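Local coordinates for protein pullulanase (Klebsiella oxytoca, PDB 2YOC) that hydrolyses alpha-1,6-glucosidic linkages in pullulan and related branched glucans as a secreted enzyme handled by a type 2 secretion system, at residues 481-486 against 882-887; 416-421 against 543-548. All blocks are in the same frame, centred on the assembly; numbering follows the deposited sequence.

Interaction 1. Residues 481-486 against 882-887; sequences ADIQQP and SGDWFN
The indole of W885 meets I483 at its edge: I483 CD1 lies near the ring plane, 4.1 Å from W885 CE3, and the two side chains cross at about a right angle. Another part of the indole rim belongs to F886, whose CD2 is in the indole plane, while W885 CD1 stands 3.7 Å above one face of the F886 ring, displaced toward its rim. The other flat pair is polar, the Q484 amide and the D884 carboxylate, with planes 59° apart.

I483 carries the apolar half of the contact. Its CG1 sits between the backbone N and the carbonyl carbon (chi1 66°), and CD1 beyond it comes 3.9 Å from D884 CB. One methyl therefore bridges the aspartate stem and the tryptophan edge.

The polar half is weakly made. Q484 NE2 donates to D884 OD2 over 3.5 Å, a weak bond with an N-H...acceptor angle of 149°, while the two acceptors Q484 OE1 and D884 OD2 are 3.4 Å apart. D482 OD1 also approaches D884 OD2, at 4.4 Å, which brings two like charges near each other. Both carboxylates have stronger partners outside the contact: D884 OD1 forms a salt bridge with R420, which probably offsets the repulsion, and D482 OD1 accepts from the backbone N of S542. D482 to Q485 form a type I beta turn, closed by the backbone bond from Q485 N to D482 O and braced by a nearly straight side-chain bond from D482 N to Q485 OE1, 2.9 Å.

The contact joins this turn, within the pullulanase Ins region, to the short helix 883-886 that follows the last barrel strand, 860-864. L516 of helix 512-520 touches both I483 and W885, V537 and V530 of helix 529-537 pack on I483 and W885 respectively, and R420 of helix 419-423 meets Q484.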
# COMPACT_ATOMS: atom_id res chain seq x y z
N ALA B 481 -9.71 -58.47 -2.55
CA ALA B 481 -8.52 -58.99 -3.23
C ALA B 481 -7.46 -57.89 -3.38
O ALA B 481 -7.78 -56.79 -3.84
CB ALA B 481 -8.89 -59.54 -4.58
N ASP B 482 -6.21 -58.18 -2.99
CA ASP B 482 -5.12 -57.22 -3.13
C ASP B 482 -4.10 -57.68 -4.17
O ASP B 482 -4.08 -58.85 -4.55
CB ASP B 482 -4.47 -56.90 -1.78
CG ASP B 482 -5.44 -56.31 -0.77
OD1 ASP B 482 -5.89 -55.17 -0.98
OD2 ASP B 482 -5.77 -57.01 0.21
N ILE B 483 -3.28 -56.74 -4.66
CA ILE B 483 -2.27 -56.94 -5.70
C ILE B 483 -1.27 -58.06 -5.42
O ILE B 483 -0.76 -58.68 -6.36
CB ILE B 483 -1.60 -55.62 -6.15
CG1 ILE B 483 -0.77 -54.99 -5.03
CG2 ILE B 483 -2.63 -54.65 -6.73
CD1 ILE B 483 0.24 -54.08 -5.51
N GLN B 484 -1.03 -58.36 -4.14
CA GLN B 484 -0.12 -59.40 -3.65
C GLN B 484 -0.57 -60.80 -4.07
O GLN B 484 0.26 -61.69 -4.24
CB GLN B 484 -0.03 -59.33 -2.10
CG GLN B 484 0.73 -58.11 -1.55
CD GLN B 484 -0.04 -56.80 -1.55
OE1 GLN B 484 -1.21 -56.71 -1.13
NE2 GLN B 484 0.62 -55.72 -1.95
N GLN B 485 -1.89 -60.96 -4.25
CA GLN B 485 -2.60 -62.20 -4.55
C GLN B 485 -2.80 -62.49 -6.05
O GLN B 485 -2.75 -61.55 -6.85
CB GLN B 485 -3.95 -62.19 -3.82
CG GLN B 485 -3.81 -62.08 -2.30
CD GLN B 485 -5.11 -61.80 -1.61
OE1 GLN B 485 -5.75 -60.76 -1.80
NE2 GLN B 485 -5.49 -62.71 -0.75
N PRO B 486 -3.06 -63.77 -6.44
CA PRO B 486 -3.29 -64.08 -7.87
C PRO B 486 -4.37 -63.27 -8.55
O PRO B 486 -5.36 -62.89 -7.91
CB PRO B 486 -3.70 -65.56 -7.85
CG PRO B 486 -4.08 -65.85 -6.43
CD PRO B 486 -3.15 -65.00 -5.63
N SER B 882 -5.95 -45.14 -4.85
CA SER B 882 -4.96 -45.43 -5.89
C SER B 882 -4.13 -46.62 -5.44
O SER B 882 -3.10 -46.95 -6.04
CB SER B 882 -4.14 -44.20 -6.25
OG SER B 882 -4.89 -43.35 -7.10
N GLY B 883 -4.63 -47.27 -4.38
CA GLY B 883 -4.12 -48.51 -3.81
C GLY B 883 -2.66 -48.59 -3.44
O GLY B 883 -1.96 -47.58 -3.36
N ASP B 884 -2.21 -49.83 -3.19
CA ASP B 884 -0.84 -50.15 -2.82
C ASP B 884 0.14 -49.69 -3.91
O ASP B 884 1.23 -49.22 -3.57
CB ASP B 884 -0.69 -51.67 -2.58
CG ASP B 884 -1.45 -52.24 -1.40
OD1 ASP B 884 -1.50 -51.57 -0.34
OD2 ASP B 884 -1.94 -53.40 -1.50
N TRP B 885 -0.26 -49.80 -5.20
CA TRP B 885 0.57 -49.42 -6.33
C TRP B 885 1.13 -48.00 -6.28
O TRP B 885 2.34 -47.84 -6.19
CB TRP B 885 -0.13 -49.67 -7.66
CG TRP B 885 0.82 -49.74 -8.83
CD1 TRP B 885 0.99 -48.80 -9.81
CD2 TRP B 885 1.77 -50.78 -9.10
NE1 TRP B 885 1.97 -49.22 -10.69
CE2 TRP B 885 2.45 -50.43 -10.29
CE3 TRP B 885 2.09 -52.00 -8.46
CZ2 TRP B 885 3.44 -51.24 -10.84
CZ3 TRP B 885 3.07 -52.80 -9.02
CH2 TRP B 885 3.74 -52.42 -10.19
N PHE B 886 0.26 -46.98 -6.32
CA PHE B 886 0.70 -45.59 -6.32
C PHE B 886 1.22 -45.04 -5.00
O PHE B 886 2.16 -44.25 -5.00
CB PHE B 886 -0.34 -44.67 -6.98
CG PHE B 886 -0.48 -44.93 -8.45
CD1 PHE B 886 0.38 -44.33 -9.37
CD2 PHE B 886 -1.43 -45.82 -8.93
CE1 PHE B 886 0.27 -44.59 -10.74
CE2 PHE B 886 -1.54 -46.09 -10.30
CZ PHE B 886 -0.69 -45.47 -11.20
N ASN B 887 0.64 -45.48 -3.89
CA ASN B 887 0.98 -45.05 -2.54
C ASN B 887 2.09 -45.87 -1.90
O ASN B 887 2.24 -45.90 -0.68
CB ASN B 887 -0.28 -45.09 -1.69
CG ASN B 887 -1.22 -43.98 -1.98
OD1 ASN B 887 -1.14 -42.89 -1.40
ND2 ASN B 887 -2.20 -44.27 -2.81

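Interaction 2. Residues 416-421 against 543-548; sequences ESHIRD and YNWGYD
H418 and Y543 form an offset aromatic stack, with ring centroids 4.8 Å apart and planes 27° from parallel, just beyond the first strand, 413-417, of the eight-stranded parallel barrel of the (beta/alpha)8 fold. W545 joins them in an aromatic cluster. The overlap is partial: Y543 OH lies over the centre of the imidazole, 4.1 Å above its plane, whereas H418 NE2 is displaced toward the rim of the phenol ring.

This tightly packed part is fixed by polar bonds at both rings. H418 points its CB toward 543-548, with CG anti to the backbone N (chi1 -180°), and NE2 donates to N544 O at 2.8 Å and 164°. The acceptor lies in the imidazole plane, although the donor stands well above the carbonyl plane. On the other nitrogen, H418 ND1 accepts from R420 N at 3.1 Å and, weakly, from D421 N; H418 thus N-caps helix 419-423, and its ring is gripped from both nitrogens. Y543 OH in turn donates to D421 OD1 at 2.7 Å, meeting it on the syn side but tilted from the carboxylate plane. The other oxygen, OD2, forms a salt bridge with R871.

The looser, more accessible side is that of R420, which is partly exposed. It slides past Y543 in the opposite direction, touching it through CB and CD alone, with CB 3.8 Å from Y543 CD2, while its NE pairs with D884. W545, though buried, is a more distant, oblique neighbour, its CD1 4.2 Å from H418 CD2, and its ring meets that of H821 edge-to-face. N544 directs its CB away from 416-421 and separately closes a local Asx turn, in which N544 OD1 receives G546 N at 2.7 Å on an in-plane lone pair.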
# COMPACT_ATOMS: atom_id res chain seq x y z
N GLU B 416 3.34 -38.00 9.21
CA GLU B 416 1.98 -38.42 8.88
C GLU B 416 2.01 -39.73 8.09
O GLU B 416 2.32 -39.75 6.89
CB GLU B 416 1.26 -37.31 8.11
CG GLU B 416 -0.18 -37.58 7.76
CD GLU B 416 -0.71 -36.79 6.57
OE1 GLU B 416 -0.12 -36.89 5.47
OE2 GLU B 416 -1.75 -36.11 6.74
N SER B 417 1.65 -40.81 8.77
CA SER B 417 1.67 -42.19 8.27
C SER B 417 0.26 -42.80 8.06
O SER B 417 -0.74 -42.27 8.57
CB SER B 417 2.49 -43.05 9.22
OG SER B 417 3.44 -42.26 9.92
N HIS B 418 0.19 -43.92 7.28
CA HIS B 418 -1.01 -44.71 6.95
C HIS B 418 -0.66 -46.18 7.16
O HIS B 418 0.44 -46.61 6.77
CB HIS B 418 -1.45 -44.43 5.50
CG HIS B 418 -2.69 -45.18 5.04
ND1 HIS B 418 -2.62 -46.49 4.62
CD2 HIS B 418 -3.97 -44.74 4.92
CE1 HIS B 418 -3.85 -46.82 4.27
NE2 HIS B 418 -4.70 -45.80 4.42
N ILE B 419 -1.58 -46.97 7.77
CA ILE B 419 -1.37 -48.39 8.12
C ILE B 419 -0.90 -49.29 6.99
O ILE B 419 -0.01 -50.12 7.20
CB ILE B 419 -2.52 -48.98 9.01
CG1 ILE B 419 -2.80 -48.12 10.28
CG2 ILE B 419 -2.33 -50.46 9.35
CD1 ILE B 419 -1.63 -47.80 11.18
N ARG B 420 -1.44 -49.11 5.78
CA ARG B 420 -1.03 -49.89 4.62
C ARG B 420 0.28 -49.32 4.08
O ARG B 420 1.27 -50.06 3.97
CB ARG B 420 -2.12 -49.98 3.55
CG ARG B 420 -3.27 -50.89 3.98
CD ARG B 420 -4.00 -51.52 2.81
NE ARG B 420 -3.12 -52.37 2.00
CZ ARG B 420 -3.03 -53.69 2.13
NH1 ARG B 420 -3.77 -54.33 3.03
NH2 ARG B 420 -2.21 -54.38 1.35
N ASP B 421 0.33 -47.99 3.88
CA ASP B 421 1.53 -47.28 3.42
C ASP B 421 2.82 -47.71 4.18
O ASP B 421 3.90 -47.79 3.57
CB ASP B 421 1.33 -45.75 3.51
CG ASP B 421 0.40 -45.13 2.47
OD1 ASP B 421 0.01 -45.84 1.53
OD2 ASP B 421 0.10 -43.91 2.59
N TYR B 543 -7.23 -50.89 0.44
CA TYR B 543 -6.68 -49.54 0.44
C TYR B 543 -7.67 -48.38 0.30
O TYR B 543 -8.28 -48.17 -0.75
CB TYR B 543 -5.53 -49.39 -0.58
CG TYR B 543 -4.67 -48.19 -0.28
CD1 TYR B 543 -5.10 -46.91 -0.61
CD2 TYR B 543 -3.46 -48.34 0.38
CE1 TYR B 543 -4.35 -45.78 -0.25
CE2 TYR B 543 -2.70 -47.22 0.74
CZ TYR B 543 -3.14 -45.95 0.42
OH TYR B 543 -2.40 -44.85 0.78
N ASN B 544 -7.73 -47.58 1.34
CA ASN B 544 -8.44 -46.32 1.40
C ASN B 544 -7.80 -45.53 2.52
O ASN B 544 -7.31 -46.14 3.48
CB ASN B 544 -9.94 -46.45 1.61
CG ASN B 544 -10.65 -45.15 1.31
OD1 ASN B 544 -10.49 -44.14 2.01
ND2 ASN B 544 -11.37 -45.09 0.21
N TRP B 545 -7.74 -44.19 2.39
CA TRP B 545 -7.21 -43.32 3.44
C TRP B 545 -8.12 -43.49 4.67
O TRP B 545 -7.62 -43.72 5.78
CB TRP B 545 -7.22 -41.88 2.97
CG TRP B 545 -6.15 -41.53 1.97
CD1 TRP B 545 -5.04 -42.26 1.65
CD2 TRP B 545 -6.04 -40.30 1.25
NE1 TRP B 545 -4.27 -41.58 0.72
CE2 TRP B 545 -4.86 -40.37 0.47
CE3 TRP B 545 -6.85 -39.15 1.15
CZ2 TRP B 545 -4.48 -39.33 -0.39
CZ3 TRP B 545 -6.49 -38.14 0.28
CH2 TRP B 545 -5.30 -38.23 -0.47
N GLY B 546 -9.44 -43.46 4.42
CA GLY B 546 -10.48 -43.72 5.41
C GLY B 546 -11.29 -42.54 5.88
O GLY B 546 -11.93 -42.64 6.92
N TYR B 547 -11.28 -41.43 5.12
CA TYR B 547 -12.03 -40.21 5.48
C TYR B 547 -13.54 -40.38 5.16
O TYR B 547 -14.16 -39.56 4.46
CB TYR B 547 -11.38 -38.99 4.79
CG TYR B 547 -9.96 -38.69 5.25
CD1 TYR B 547 -9.72 -37.84 6.32
CD2 TYR B 547 -8.86 -39.22 4.57
CE1 TYR B 547 -8.42 -37.54 6.73
CE2 TYR B 547 -7.55 -38.93 4.98
CZ TYR B 547 -7.34 -38.08 6.05
OH TYR B 547 -6.06 -37.82 6.48
N ASP B 548 -14.12 -41.50 5.67
CA ASP B 548 -15.49 -41.99 5.46
C ASP B 548 -15.96 -42.62 6.78
O ASP B 548 -15.93 -43.85 6.94
CB ASP B 548 -15.50 -43.02 4.32
CG ASP B 548 -14.71 -42.58 3.09
OD1 ASP B 548 -15.21 -41.69 2.35
OD2 ASP B 548 -13.54 -43.05 2.91

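From the N terminus, 416-421 comes first, at the end of barrel strand 413-417, followed by 481-486, 543-548 and 882-887. Interaction 2 closes a loop of 121 residues that contains strand 461-464 and the helices of the Ins region. Interaction 1 opens within that loop and closes 395 residues later, after barrel strands 586-591 to 860-864, so the two cross. Their centres are 13 Å apart, and they touch directly through the salt bridge between D884 OD1 and R420 NE, 3.0 Å long. Together they tie the Ins region and the loop after helix 529-537 to the first barrel strand and to the segment following the eighth.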